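Long-range contacts in MlnD (Bacillus methylotrophicus, PDB 5IL5), which is a trans-AT polyketide synthase, represented here by its dehydratase domain, which probably removes water from beta-hydroxyacyl intermediates during macrolactin assembly: residues A[53-58]-A[67-72]; A[92-97]-A[240-245]; A[163-168]-A[189-194]; A[202-207]-A[249-254]. One frame throughout, in Å; residues are numbered along the deposited sequence.

Contact 1. Residues A[53-58]-A[67-72]; sequences SDTGLY and EMFPFL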
loop_
_atom_site.group_PDB
_atom_site.type_symbol
_atom_site.label_atom_id
_atom_site.label_comp_id
_atom_site.label_asym_id
_atom_site.label_seq_id
_atom_site.Cartn_x
_atom_site.Cartn_y
_atom_site.Cartn_z
ATOM N N SER A 53 -6.278 -11.152 -13.519
ATOM C CA SER A 53 -6.836 -11.043 -14.861
ATOM C C SER A 53 -5.863 -11.579 -15.910
ATOM O O SER A 53 -6.229 -12.412 -16.747
ATOM C CB SER A 53 -7.196 -9.580 -15.135
ATOM O OG SER A 53 -7.775 -9.405 -16.413
ATOM N N ASP A 54 -4.613 -11.116 -15.872
ATOM C CA ASP A 54 -3.640 -11.371 -16.931
ATOM C C ASP A 54 -2.765 -12.601 -16.687
ATOM O O ASP A 54 -1.752 -12.768 -17.375
ATOM C CB ASP A 54 -2.756 -10.137 -17.124
ATOM C CG ASP A 54 -3.492 -9.001 -17.808
ATOM O OD1 ASP A 54 -4.440 -9.292 -18.579
ATOM O OD2 ASP A 54 -3.120 -7.828 -17.570
ATOM N N THR A 55 -3.112 -13.451 -15.723
ATOM C CA THR A 55 -2.542 -14.788 -15.628
ATOM C C THR A 55 -3.321 -15.727 -16.540
ATOM O O THR A 55 -4.530 -15.565 -16.742
ATOM C CB THR A 55 -2.594 -15.320 -14.196
ATOM O OG1 THR A 55 -3.902 -15.837 -13.938
ATOM C CG2 THR A 55 -2.288 -14.232 -13.183
ATOM N N GLY A 56 -2.631 -16.727 -17.082
ATOM C CA GLY A 56 -3.281 -17.587 -18.054
ATOM C C GLY A 56 -3.931 -18.791 -17.412
ATOM O O GLY A 56 -4.184 -19.801 -18.072
ATOM N N LEU A 57 -4.262 -18.663 -16.132
ATOM C CA LEU A 57 -4.589 -19.794 -15.276
ATOM C C LEU A 57 -6.094 -19.838 -15.044
ATOM O O LEU A 57 -6.658 -18.915 -14.448
ATOM C CB LEU A 57 -3.842 -19.686 -13.946
ATOM C CG LEU A 57 -2.367 -19.264 -14.015
ATOM C CD1 LEU A 57 -1.898 -18.784 -12.653
ATOM C CD2 LEU A 57 -1.472 -20.390 -14.513
ATOM N N TYR A 58 -6.738 -20.902 -15.523
ATOM C CA TYR A 58 -8.158 -21.108 -15.286
ATOM C C TYR A 58 -8.444 -22.601 -15.177
ATOM O O TYR A 58 -7.707 -23.433 -15.715
ATOM C CB TYR A 58 -9.021 -20.474 -16.392
ATOM C CG TYR A 58 -8.717 -20.968 -17.787
ATOM C CD1 TYR A 58 -9.273 -22.147 -18.273
ATOM C CD2 TYR A 58 -7.883 -20.243 -18.630
ATOM C CE1 TYR A 58 -8.993 -22.596 -19.552
ATOM C CE2 TYR A 58 -7.601 -20.684 -19.911
ATOM C CZ TYR A 58 -8.159 -21.861 -20.366
ATOM O OH TYR A 58 -7.876 -22.301 -21.638
ATOM N N GLU A 67 -15.384 -20.159 -16.612
ATOM C CA GLU A 67 -14.036 -20.502 -16.174
ATOM C C GLU A 67 -13.787 -19.989 -14.753
ATOM O O GLU A 67 -14.474 -19.093 -14.260
ATOM C CB GLU A 67 -13.010 -19.920 -17.149
ATOM C CG GLU A 67 -12.876 -20.709 -18.450
ATOM C CD GLU A 67 -12.056 -19.989 -19.502
ATOM O OE1 GLU A 67 -11.206 -19.146 -19.133
ATOM O OE2 GLU A 67 -12.267 -20.267 -20.704
ATOM N N MET A 68 -12.786 -20.572 -14.089
ATOM C CA MET A 68 -12.458 -20.209 -12.716
ATOM C C MET A 68 -10.952 -20.123 -12.520
ATOM O O MET A 68 -10.186 -20.884 -13.112
ATOM C CB MET A 68 -12.965 -21.219 -11.689
ATOM C CG MET A 68 -14.450 -21.324 -11.561
ATOM S SD MET A 68 -14.841 -22.692 -10.468
ATOM C CE MET A 68 -14.555 -24.066 -11.562
ATOM N N PHE A 69 -10.545 -19.210 -11.650
ATOM C CA PHE A 69 -9.175 -19.208 -11.177
ATOM C C PHE A 69 -8.982 -20.384 -10.223
ATOM O O PHE A 69 -9.834 -20.624 -9.362
ATOM C CB PHE A 69 -8.849 -17.901 -10.456
ATOM C CG PHE A 69 -7.397 -17.743 -10.125
ATOM C CD1 PHE A 69 -6.493 -17.338 -11.090
ATOM C CD2 PHE A 69 -6.931 -18.005 -8.850
ATOM C CE1 PHE A 69 -5.155 -17.200 -10.789
ATOM C CE2 PHE A 69 -5.590 -17.865 -8.545
ATOM C CZ PHE A 69 -4.703 -17.463 -9.517
ATOM N N PRO A 70 -7.885 -21.134 -10.346
ATOM C CA PRO A 70 -7.728 -22.341 -9.525
ATOM C C PRO A 70 -7.901 -22.040 -8.043
ATOM O O PRO A 70 -7.439 -21.014 -7.539
ATOM C CB PRO A 70 -6.304 -22.813 -9.845
ATOM C CG PRO A 70 -5.648 -21.672 -10.559
ATOM C CD PRO A 70 -6.743 -20.951 -11.257
ATOM N N PHE A 71 -8.567 -22.959 -7.344
ATOM C CA PHE A 71 -8.868 -22.751 -5.934
ATOM C C PHE A 71 -7.602 -22.542 -5.117
ATOM O O PHE A 71 -7.442 -21.517 -4.447
ATOM C CB PHE A 71 -9.655 -23.941 -5.382
ATOM C CG PHE A 71 -11.052 -24.031 -5.897
ATOM C CD1 PHE A 71 -12.008 -23.138 -5.454
ATOM C CD2 PHE A 71 -11.421 -25.011 -6.802
ATOM C CE1 PHE A 71 -13.303 -23.207 -5.911
ATOM C CE2 PHE A 71 -12.719 -25.082 -7.268
ATOM C CZ PHE A 71 -13.663 -24.177 -6.819
ATOM N N LEU A 72 -6.692 -23.516 -5.154
ATOM C CA LEU A 72 -5.642 -23.584 -4.147
ATOM C C LEU A 72 -4.556 -22.531 -4.334
ATOM O O LEU A 72 -3.805 -22.266 -3.390
ATOM C CB LEU A 72 -5.013 -24.978 -4.157
ATOM C CG LEU A 72 -5.940 -26.146 -3.790
ATOM C CD1 LEU A 72 -5.164 -27.441 -3.605
ATOM C CD2 LEU A 72 -6.774 -25.839 -2.552
#
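The loop 53-58 runs across 67-72, their end-to-end directions 106° apart, and the closest pair of CA atoms is Y58 and F69, 4.6 Å apart. No hydrogen bond joins the two; their backbones meet in a CA-H...O contact, with Y58 CA 3.0 Å from M68 O. At the partly exposed end the carboxylate of E67 stacks on the Y58 ring. The two planes are 22° apart, and OE1 of E67 lies over one face, toward the rim, 3.4 Å from Y58 CG. The extended glutamate chain is long enough to lay its carboxylate on the ring, while OE2 keeps a long, weak ion pair with K60. Farther in, F69 sends its ring back to the loop, CG anti to the backbone N (chi1 -171°). T55 OG1 reaches the ring edge in its plane, 3.7 Å from F69 CE1, its hydroxyl satisfied by the V52 carbonyl. L57 runs alongside F69, its CD1 4.1 Å from F69 CE1, and its CB touches P70 CD at 4.2 Å; both side chains suit the spot, offering only carbon. In the N-terminal hotdog fold, M68 packs on strands 59-61 and 102-103, while helix 215-229 of the C-terminal half touches L57 and P70.

Contact 2. Residues A[92-97]-A[240-245]; sequences KLTELS and IKECTI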
loop_
_atom_site.group_PDB
_atom_site.type_symbol
_atom_site.label_atom_id
_atom_site.label_comp_id
_atom_site.label_asym_id
_atom_site.label_seq_id
_atom_site.Cartn_x
_atom_site.Cartn_y
_atom_site.Cartn_z
ATOM N N LYS A 92 3.274 -21.691 7.764
ATOM C CA LYS A 92 2.176 -22.594 8.052
ATOM C C LYS A 92 0.872 -21.822 7.982
ATOM O O LYS A 92 0.746 -20.742 8.567
ATOM C CB LYS A 92 2.358 -23.237 9.431
ATOM C CG LYS A 92 1.658 -24.582 9.612
ATOM C CD LYS A 92 2.055 -25.212 10.941
ATOM C CE LYS A 92 1.424 -26.586 11.161
ATOM N NZ LYS A 92 2.178 -27.688 10.489
ATOM N N LEU A 93 -0.091 -22.380 7.264
ATOM C CA LEU A 93 -1.439 -21.848 7.203
ATOM C C LEU A 93 -2.356 -22.927 7.745
ATOM O O LEU A 93 -2.164 -24.111 7.455
ATOM C CB LEU A 93 -1.835 -21.461 5.774
ATOM C CG LEU A 93 -0.886 -20.438 5.147
ATOM C CD1 LEU A 93 0.252 -21.146 4.418
ATOM C CD2 LEU A 93 -1.591 -19.454 4.231
ATOM N N THR A 94 -3.318 -22.534 8.567
ATOM C CA THR A 94 -4.198 -23.503 9.194
ATOM C C THR A 94 -5.641 -23.083 8.983
ATOM O O THR A 94 -5.942 -21.914 8.735
ATOM C CB THR A 94 -3.885 -23.654 10.693
ATOM O OG1 THR A 94 -4.166 -22.430 11.380
ATOM C CG2 THR A 94 -2.405 -24.001 10.882
ATOM N N GLU A 95 -6.527 -24.071 9.075
ATOM C CA GLU A 95 -7.971 -23.863 9.056
ATOM C C GLU A 95 -8.391 -23.052 7.832
ATOM O O GLU A 95 -8.974 -21.974 7.931
ATOM C CB GLU A 95 -8.431 -23.181 10.343
ATOM C CG GLU A 95 -7.884 -23.803 11.615
ATOM C CD GLU A 95 -8.297 -23.016 12.837
ATOM O OE1 GLU A 95 -9.219 -22.168 12.698
ATOM O OE2 GLU A 95 -7.698 -23.244 13.915
ATOM N N LEU A 96 -8.060 -23.582 6.664
ATOM C CA LEU A 96 -8.441 -22.951 5.411
ATOM C C LEU A 96 -9.871 -23.334 5.057
ATOM O O LEU A 96 -10.281 -24.486 5.227
ATOM C CB LEU A 96 -7.493 -23.363 4.287
ATOM C CG LEU A 96 -6.005 -23.080 4.495
ATOM C CD1 LEU A 96 -5.326 -24.202 5.279
ATOM C CD2 LEU A 96 -5.326 -22.891 3.152
ATOM N N SER A 97 -10.641 -22.356 4.587
ATOM C CA SER A 97 -12.042 -22.562 4.240
ATOM C C SER A 97 -12.310 -21.941 2.877
ATOM O O SER A 97 -12.097 -20.740 2.692
ATOM C CB SER A 97 -12.958 -21.949 5.300
ATOM O OG SER A 97 -14.313 -22.177 4.978
ATOM N N ILE A 240 -9.479 -27.212 4.656
ATOM C CA ILE A 240 -8.138 -27.787 4.714
ATOM C C ILE A 240 -7.548 -27.431 6.073
ATOM O O ILE A 240 -7.448 -26.248 6.419
ATOM C CB ILE A 240 -7.232 -27.287 3.577
ATOM C CG1 ILE A 240 -7.956 -27.496 2.241
ATOM C CG2 ILE A 240 -5.897 -28.028 3.610
ATOM C CD1 ILE A 240 -7.117 -27.272 1.000
ATOM N N LYS A 241 -7.168 -28.446 6.848
ATOM C CA LYS A 241 -6.756 -28.200 8.227
ATOM C C LYS A 241 -5.389 -27.521 8.294
ATOM O O LYS A 241 -5.233 -26.501 8.973
ATOM C CB LYS A 241 -6.763 -29.510 9.024
ATOM C CG LYS A 241 -8.171 -30.063 9.295
ATOM C CD LYS A 241 -8.349 -30.499 10.757
ATOM C CE LYS A 241 -9.773 -30.978 11.073
ATOM N NZ LYS A 241 -10.775 -29.870 11.138
ATOM N N GLU A 242 -4.382 -28.066 7.606
ATOM C CA GLU A 242 -3.039 -27.498 7.662
ATOM C C GLU A 242 -2.420 -27.385 6.280
ATOM O O GLU A 242 -2.662 -28.212 5.396
ATOM C CB GLU A 242 -2.096 -28.321 8.545
ATOM C CG GLU A 242 -2.138 -27.937 10.011
ATOM C CD GLU A 242 -1.167 -28.742 10.841
ATOM O OE1 GLU A 242 -0.566 -29.690 10.293
ATOM O OE2 GLU A 242 -0.981 -28.412 12.031
ATOM N N CYS A 243 -1.592 -26.351 6.119
ATOM C CA CYS A 243 -0.712 -26.210 4.961
ATOM C C CYS A 243 0.637 -25.694 5.444
ATOM O O CYS A 243 0.740 -24.558 5.917
ATOM C CB CYS A 243 -1.303 -25.270 3.918
ATOM S SG CYS A 243 -0.188 -25.027 2.537
ATOM N N THR A 244 1.671 -26.517 5.298
ATOM C CA THR A 244 3.016 -26.200 5.752
ATOM C C THR A 244 3.951 -26.177 4.554
ATOM O O THR A 244 3.888 -27.062 3.695
ATOM C CB THR A 244 3.495 -27.229 6.780
ATOM O OG1 THR A 244 2.469 -27.451 7.758
ATOM C CG2 THR A 244 4.784 -26.778 7.460
ATOM N N ILE A 245 4.817 -25.170 4.500
ATOM C CA ILE A 245 5.758 -24.986 3.402
ATOM C C ILE A 245 7.146 -25.157 4.000
ATOM O O ILE A 245 7.693 -24.220 4.595
ATOM C CB ILE A 245 5.608 -23.619 2.727
ATOM C CG1 ILE A 245 4.152 -23.349 2.345
ATOM C CG2 ILE A 245 6.472 -23.539 1.476
ATOM C CD1 ILE A 245 3.824 -21.897 2.387
#
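The ammonium of K92 has three partners: the hydroxyl of T244, with NZ 2.8 Å from OG1, a weak salt bridge to E242, and a cation-pi contact with Y147. It sits on the seam of the double hotdog fold, where strand 92-94 of the N-terminal half pairs antiparallel (170°) with strand 240-245 of the C-terminal half. A long lysine suits the spot: it starts with CG anti to the backbone N, stays extended to CE, then bends at chi4 (83°), bringing NZ over T244 with E242 beside it. T94 shares this face, its CG2 alongside E242 CG.

Two bonds tie the L93-C243 pair, and L93 N to C243 O, at 2.7 Å and 171°, is almost straight. Beyond it the chain turns at E95, whose N bonds K241 O at 2.8 Å from above the carbonyl plane, while K241 and E242 form a classic bulge against S283. The pairing resumes at L96 and I240, bonded both ways. L93, L96, I240 and C243 line the opposite face; helix 74-86 packs on L93, L96 and C243, and strand 278-286 on I240 and C243, so apolar residues fit. Here L96 CB lies 4.0 Å from I240 CB.

Contact 3. Residues A[163-168]-A[189-194]; sequences DRIPHE and EHCVSR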
loop_
_atom_site.group_PDB
_atom_site.type_symbol
_atom_site.label_atom_id
_atom_site.label_comp_id
_atom_site.label_asym_id
_atom_site.label_seq_id
_atom_site.Cartn_x
_atom_site.Cartn_y
_atom_site.Cartn_z
ATOM N N ASP A 163 2.657 -49.654 -14.827
ATOM C CA ASP A 163 1.434 -49.096 -14.245
ATOM C C ASP A 163 1.263 -47.604 -14.500
ATOM O O ASP A 163 0.170 -47.072 -14.270
ATOM C CB ASP A 163 1.419 -49.316 -12.728
ATOM C CG ASP A 163 0.963 -50.712 -12.333
ATOM O OD1 ASP A 163 0.392 -51.418 -13.190
ATOM O OD2 ASP A 163 1.170 -51.102 -11.163
ATOM N N ARG A 164 2.302 -46.924 -14.962
ATOM C CA ARG A 164 2.254 -45.477 -15.100
ATOM C C ARG A 164 1.200 -45.053 -16.111
ATOM O O ARG A 164 1.181 -45.532 -17.248
ATOM C CB ARG A 164 3.623 -44.960 -15.527
ATOM C CG ARG A 164 4.712 -45.268 -14.538
ATOM C CD ARG A 164 6.017 -44.659 -14.971
ATOM N NE ARG A 164 7.079 -44.998 -14.035
ATOM C CZ ARG A 164 8.317 -44.523 -14.092
ATOM N NH1 ARG A 164 8.667 -43.661 -15.036
ATOM N NH2 ARG A 164 9.203 -44.907 -13.188
ATOM N N ILE A 165 0.321 -44.156 -15.690
ATOM C CA ILE A 165 -0.635 -43.543 -16.612
ATOM C C ILE A 165 0.031 -42.349 -17.290
ATOM O O ILE A 165 0.592 -41.490 -16.595
ATOM C CB ILE A 165 -1.906 -43.125 -15.881
ATOM C CG1 ILE A 165 -2.685 -44.356 -15.418
ATOM C CG2 ILE A 165 -2.792 -42.263 -16.779
ATOM C CD1 ILE A 165 -2.726 -44.560 -13.921
ATOM N N PRO A 166 -0.003 -42.257 -18.619
ATOM C CA PRO A 166 0.620 -41.113 -19.294
ATOM C C PRO A 166 -0.155 -39.821 -19.069
ATOM O O PRO A 166 -1.330 -39.812 -18.696
ATOM C CB PRO A 166 0.604 -41.516 -20.773
ATOM C CG PRO A 166 -0.368 -42.637 -20.870
ATOM C CD PRO A 166 -0.330 -43.336 -19.563
ATOM N N HIS A 167 0.552 -38.712 -19.295
ATOM C CA HIS A 167 -0.005 -37.370 -19.148
ATOM C C HIS A 167 -1.389 -37.206 -19.780
ATOM O O HIS A 167 -2.321 -36.703 -19.144
ATOM C CB HIS A 167 0.989 -36.379 -19.753
ATOM C CG HIS A 167 0.378 -35.089 -20.206
ATOM N ND1 HIS A 167 0.314 -33.973 -19.401
ATOM C CD2 HIS A 167 -0.179 -34.733 -21.388
ATOM C CE1 HIS A 167 -0.264 -32.986 -20.065
ATOM N NE2 HIS A 167 -0.572 -33.421 -21.273
ATOM N N GLU A 168 -1.525 -37.597 -21.049
ATOM C CA GLU A 168 -2.778 -37.389 -21.777
ATOM C C GLU A 168 -3.924 -38.174 -21.145
ATOM O O GLU A 168 -5.029 -37.649 -20.965
ATOM C CB GLU A 168 -2.577 -37.768 -23.248
ATOM C CG GLU A 168 -3.453 -37.010 -24.251
ATOM C CD GLU A 168 -3.057 -37.288 -25.693
ATOM O OE1 GLU A 168 -2.902 -38.480 -26.047
ATOM O OE2 GLU A 168 -2.880 -36.308 -26.458
ATOM N N GLU A 189 3.177 -35.382 -15.514
ATOM C CA GLU A 189 3.740 -36.166 -16.608
ATOM C C GLU A 189 3.199 -37.594 -16.626
ATOM O O GLU A 189 2.896 -38.121 -17.702
ATOM C CB GLU A 189 5.272 -36.189 -16.530
ATOM C CG GLU A 189 5.953 -34.867 -16.889
ATOM C CD GLU A 189 7.400 -35.056 -17.296
ATOM O OE1 GLU A 189 7.981 -36.106 -16.951
ATOM O OE2 GLU A 189 7.955 -34.152 -17.961
ATOM N N HIS A 190 3.083 -38.242 -15.467
ATOM C CA HIS A 190 2.463 -39.561 -15.400
ATOM C C HIS A 190 2.028 -39.828 -13.963
ATOM O O HIS A 190 2.403 -39.108 -13.034
ATOM C CB HIS A 190 3.395 -40.661 -15.919
ATOM C CG HIS A 190 4.686 -40.770 -15.174
ATOM N ND1 HIS A 190 4.786 -41.379 -13.942
ATOM C CD2 HIS A 190 5.935 -40.352 -15.490
ATOM C CE1 HIS A 190 6.041 -41.334 -13.532
ATOM N NE2 HIS A 190 6.759 -40.716 -14.454
ATOM N N CYS A 191 1.225 -40.880 -13.798
ATOM C CA CYS A 191 0.506 -41.143 -12.555
ATOM C C CYS A 191 0.577 -42.622 -12.187
ATOM O O CYS A 191 0.409 -43.486 -13.052
ATOM C CB CYS A 191 -0.954 -40.694 -12.712
ATOM S SG CYS A 191 -2.108 -41.177 -11.420
ATOM N N VAL A 192 0.816 -42.904 -10.905
ATOM C CA VAL A 192 0.741 -44.251 -10.335
ATOM C C VAL A 192 -0.248 -44.233 -9.180
ATOM O O VAL A 192 -0.110 -43.424 -8.257
ATOM C CB VAL A 192 2.110 -44.756 -9.837
ATOM C CG1 VAL A 192 1.986 -46.180 -9.285
ATOM C CG2 VAL A 192 3.137 -44.734 -10.949
ATOM N N SER A 193 -1.227 -45.136 -9.219
ATOM C CA SER A 193 -2.318 -45.153 -8.249
ATOM C C SER A 193 -2.514 -46.564 -7.718
ATOM O O SER A 193 -2.720 -47.497 -8.500
ATOM C CB SER A 193 -3.608 -44.640 -8.889
ATOM O OG SER A 193 -4.655 -44.568 -7.940
ATOM N N ARG A 194 -2.461 -46.720 -6.394
ATOM C CA ARG A 194 -2.700 -48.009 -5.760
ATOM C C ARG A 194 -3.314 -47.827 -4.379
ATOM O O ARG A 194 -2.801 -47.045 -3.575
ATOM C CB ARG A 194 -1.398 -48.789 -5.599
ATOM C CG ARG A 194 -0.331 -48.545 -6.662
ATOM C CD ARG A 194 0.875 -49.418 -6.380
ATOM N NE ARG A 194 1.232 -49.327 -4.965
ATOM C CZ ARG A 194 2.217 -49.996 -4.381
ATOM N NH1 ARG A 194 2.981 -50.831 -5.070
ATOM N NH2 ARG A 194 2.437 -49.819 -3.088
#
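I165 and C191 form the tight centre of this contact, a hydrogen-bonded antiparallel pair between the short strand 165-166 and strand 189-194. I165 N meets C191 O at 2.7 Å in an almost straight bond (176°), and C191 N returns to a lone pair of I165 O at 2.9 Å. Their side chains share a face, CB of I165 lying 4.1 Å from CB of C191. A branched isoleucine and a compact cysteine suit this side, because the aromatic rings of F170 and Y227 pack on both.

The H190 side is looser and nearer to solvent. R164 extends from CG to NE alongside the ring, and its CD stands over the imidazole face, 3.8 Å from the ring centroid and 21° off the normal. The guanidinium continues nearly parallel to the ring, the planes 12° apart, with R164 NH1 3.6 Å from H190 NE2. A positive charge so close may disfavour protonation of the histidine. R164 CG also touches V192 CG2 at 4.0 Å, so the aliphatic stem of the arginine does apolar work while its tip stays polar.

P166, a residue with no N-H to offer, takes the N-cap position of helix 167-176, and H167 ND1 bonds the carbonyl of A188. E189 and H190 form a classic bulge against K201 of strand 197-202, and helix 215-229 lies on the I165-C191 side, within the C-terminal hotdog fold.

Contact 4. Residues A[202-207]-A[249-254]; sequences IKAKAG and ETEPVY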
loop_
_atom_site.group_PDB
_atom_site.type_symbol
_atom_site.label_atom_id
_atom_site.label_comp_id
_atom_site.label_asym_id
_atom_site.label_seq_id
_atom_site.Cartn_x
_atom_site.Cartn_y
_atom_site.Cartn_z
ATOM N N ILE A 202 5.625 -34.757 -11.732
ATOM C CA ILE A 202 5.309 -33.430 -12.222
ATOM C C ILE A 202 6.580 -32.767 -12.716
ATOM O O ILE A 202 7.698 -33.132 -12.340
ATOM C CB ILE A 202 4.620 -32.561 -11.154
ATOM C CG1 ILE A 202 5.505 -32.397 -9.911
ATOM C CG2 ILE A 202 3.297 -33.191 -10.778
ATOM C CD1 ILE A 202 5.189 -31.153 -9.110
ATOM N N LYS A 203 6.390 -31.801 -13.604
ATOM C CA LYS A 203 7.474 -30.965 -14.090
ATOM C C LYS A 203 7.022 -29.527 -13.928
ATOM O O LYS A 203 6.079 -29.085 -14.595
ATOM C CB LYS A 203 7.822 -31.313 -15.540
ATOM C CG LYS A 203 8.881 -30.443 -16.158
ATOM C CD LYS A 203 9.224 -30.911 -17.558
ATOM C CE LYS A 203 10.069 -29.883 -18.260
ATOM N NZ LYS A 203 11.372 -29.735 -17.591
ATOM N N ALA A 204 7.685 -28.807 -13.033
ATOM C CA ALA A 204 7.313 -27.431 -12.791
ATOM C C ALA A 204 7.677 -26.594 -14.003
ATOM O O ALA A 204 8.541 -26.952 -14.809
ATOM C CB ALA A 204 8.004 -26.886 -11.544
ATOM N N LYS A 205 6.993 -25.470 -14.135
ATOM C CA LYS A 205 7.205 -24.565 -15.250
ATOM C C LYS A 205 7.890 -23.334 -14.690
ATOM O O LYS A 205 7.359 -22.695 -13.775
ATOM C CB LYS A 205 5.861 -24.214 -15.884
ATOM C CG LYS A 205 5.154 -25.429 -16.467
ATOM C CD LYS A 205 3.685 -25.160 -16.657
ATOM C CE LYS A 205 2.977 -26.381 -17.197
ATOM N NZ LYS A 205 1.521 -26.193 -17.095
ATOM N N ALA A 206 9.055 -22.992 -15.234
ATOM C CA ALA A 206 9.711 -21.780 -14.772
ATOM C C ALA A 206 8.803 -20.606 -15.087
ATOM O O ALA A 206 8.314 -20.463 -16.212
ATOM C CB ALA A 206 11.084 -21.604 -15.418
ATOM N N GLY A 207 8.594 -19.759 -14.094
ATOM C CA GLY A 207 7.636 -18.695 -14.203
ATOM C C GLY A 207 8.043 -17.540 -13.321
ATOM O O GLY A 207 9.166 -17.510 -12.805
ATOM N N GLU A 249 12.564 -23.652 -2.254
ATOM C CA GLU A 249 13.666 -23.506 -3.196
ATOM C C GLU A 249 13.968 -24.811 -3.921
ATOM O O GLU A 249 14.302 -24.790 -5.110
ATOM C CB GLU A 249 14.924 -23.007 -2.478
ATOM C CG GLU A 249 14.843 -21.568 -1.978
ATOM C CD GLU A 249 15.913 -21.239 -0.953
ATOM O OE1 GLU A 249 16.592 -22.169 -0.478
ATOM O OE2 GLU A 249 16.088 -20.044 -0.637
ATOM N N THR A 250 13.858 -25.953 -3.241
ATOM C CA THR A 250 14.127 -27.224 -3.899
ATOM C C THR A 250 13.060 -27.509 -4.947
ATOM O O THR A 250 11.875 -27.233 -4.743
ATOM C CB THR A 250 14.188 -28.365 -2.889
ATOM O OG1 THR A 250 15.108 -28.028 -1.849
ATOM C CG2 THR A 250 14.700 -29.623 -3.572
ATOM N N GLU A 251 13.492 -28.077 -6.060
ATOM C CA GLU A 251 12.601 -28.302 -7.187
ATOM C C GLU A 251 11.573 -29.376 -6.834
ATOM O O GLU A 251 11.956 -30.475 -6.413
ATOM C CB GLU A 251 13.415 -28.729 -8.405
ATOM C CG GLU A 251 12.644 -28.809 -9.721
ATOM C CD GLU A 251 12.054 -27.471 -10.155
ATOM O OE1 GLU A 251 12.477 -26.427 -9.610
ATOM O OE2 GLU A 251 11.187 -27.465 -11.059
ATOM N N PRO A 252 10.273 -29.102 -6.967
ATOM C CA PRO A 252 9.274 -30.154 -6.753
ATOM C C PRO A 252 9.216 -31.114 -7.935
ATOM O O PRO A 252 9.285 -30.709 -9.097
ATOM C CB PRO A 252 7.966 -29.367 -6.593
ATOM C CG PRO A 252 8.180 -28.133 -7.391
ATOM C CD PRO A 252 9.646 -27.803 -7.261
ATOM N N VAL A 253 9.103 -32.404 -7.622
ATOM C CA VAL A 253 9.203 -33.454 -8.628
ATOM C C VAL A 253 7.986 -34.366 -8.560
ATOM O O VAL A 253 7.495 -34.839 -9.591
ATOM C CB VAL A 253 10.494 -34.273 -8.436
ATOM C CG1 VAL A 253 10.622 -35.349 -9.509
ATOM C CG2 VAL A 253 11.715 -33.372 -8.449
ATOM N N TYR A 254 7.489 -34.622 -7.351
ATOM C CA TYR A 254 6.400 -35.566 -7.149
ATOM C C TYR A 254 5.299 -34.950 -6.302
ATOM O O TYR A 254 5.531 -34.031 -5.514
ATOM C CB TYR A 254 6.883 -36.847 -6.466
ATOM C CG TYR A 254 7.866 -37.665 -7.262
ATOM C CD1 TYR A 254 7.427 -38.553 -8.235
ATOM C CD2 TYR A 254 9.229 -37.558 -7.036
ATOM C CE1 TYR A 254 8.315 -39.306 -8.955
ATOM C CE2 TYR A 254 10.123 -38.307 -7.760
ATOM C CZ TYR A 254 9.661 -39.179 -8.719
ATOM O OH TYR A 254 10.554 -39.929 -9.441
#
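A single hydrogen bond holds this surface contact of the C-terminal hotdog fold, in which the end of strand 197-202 meets the loop leading into strand 254-258. That strand starts with a classic beta bulge, V253 and Y254 both facing L272. The bond runs from I202 N to V253 O, 2.8 Å long and nearly straight at 173°, although the donor stands 29° above the carbonyl plane and so misses a lone pair. Beyond I202 the backbones diverge and no second backbone bond follows, though A204 still points its CB at the partner.

Apolar packing makes up most of the rest. I202 carries CG1 between its backbone N and carbonyl carbon (chi1 59°), which lays the longer branch over V253 O and carries CD1 to P252, meeting the proline crosswise at 4.2 Å from CB. A204 adds its methyl, CB 4.3 Å from P252 CG. An isoleucine fits the buried end, where S220 touches it, and the small alanine fits beside P252 under helix 215-229, whose V217 packs on both A204 and P252.

The one charged side chain in the contact is the exposed E251. It leaves the backbone with CG anti to N, then bends at chi2, so that its OE2 comes to rest 3.3 Å from A204 CB.

Contact 2 joins the two hotdog halves; contact 1 lies in the N-terminal half, contacts 3 and 4 in the C-terminal half. Chemistry follows place. Six residues of contact 2 are buried, and antiparallel strand pairing, broken by a corner and a bulge, carries it, whereas contact 3 has one bonded pair, its centre about 21 Å from the centre of the chain. Contact 4, at the surface, keeps one hydrogen bond, and contact 1 has none and relies on packing and a CA-H...O contact. Helix 215-229 touches contacts 1, 3 and 4. Contacts 1 and 2 meet where L72 CD2 packs on I240 CD1 at 3.8 Å, contacts 3 and 4 through E189 and K203.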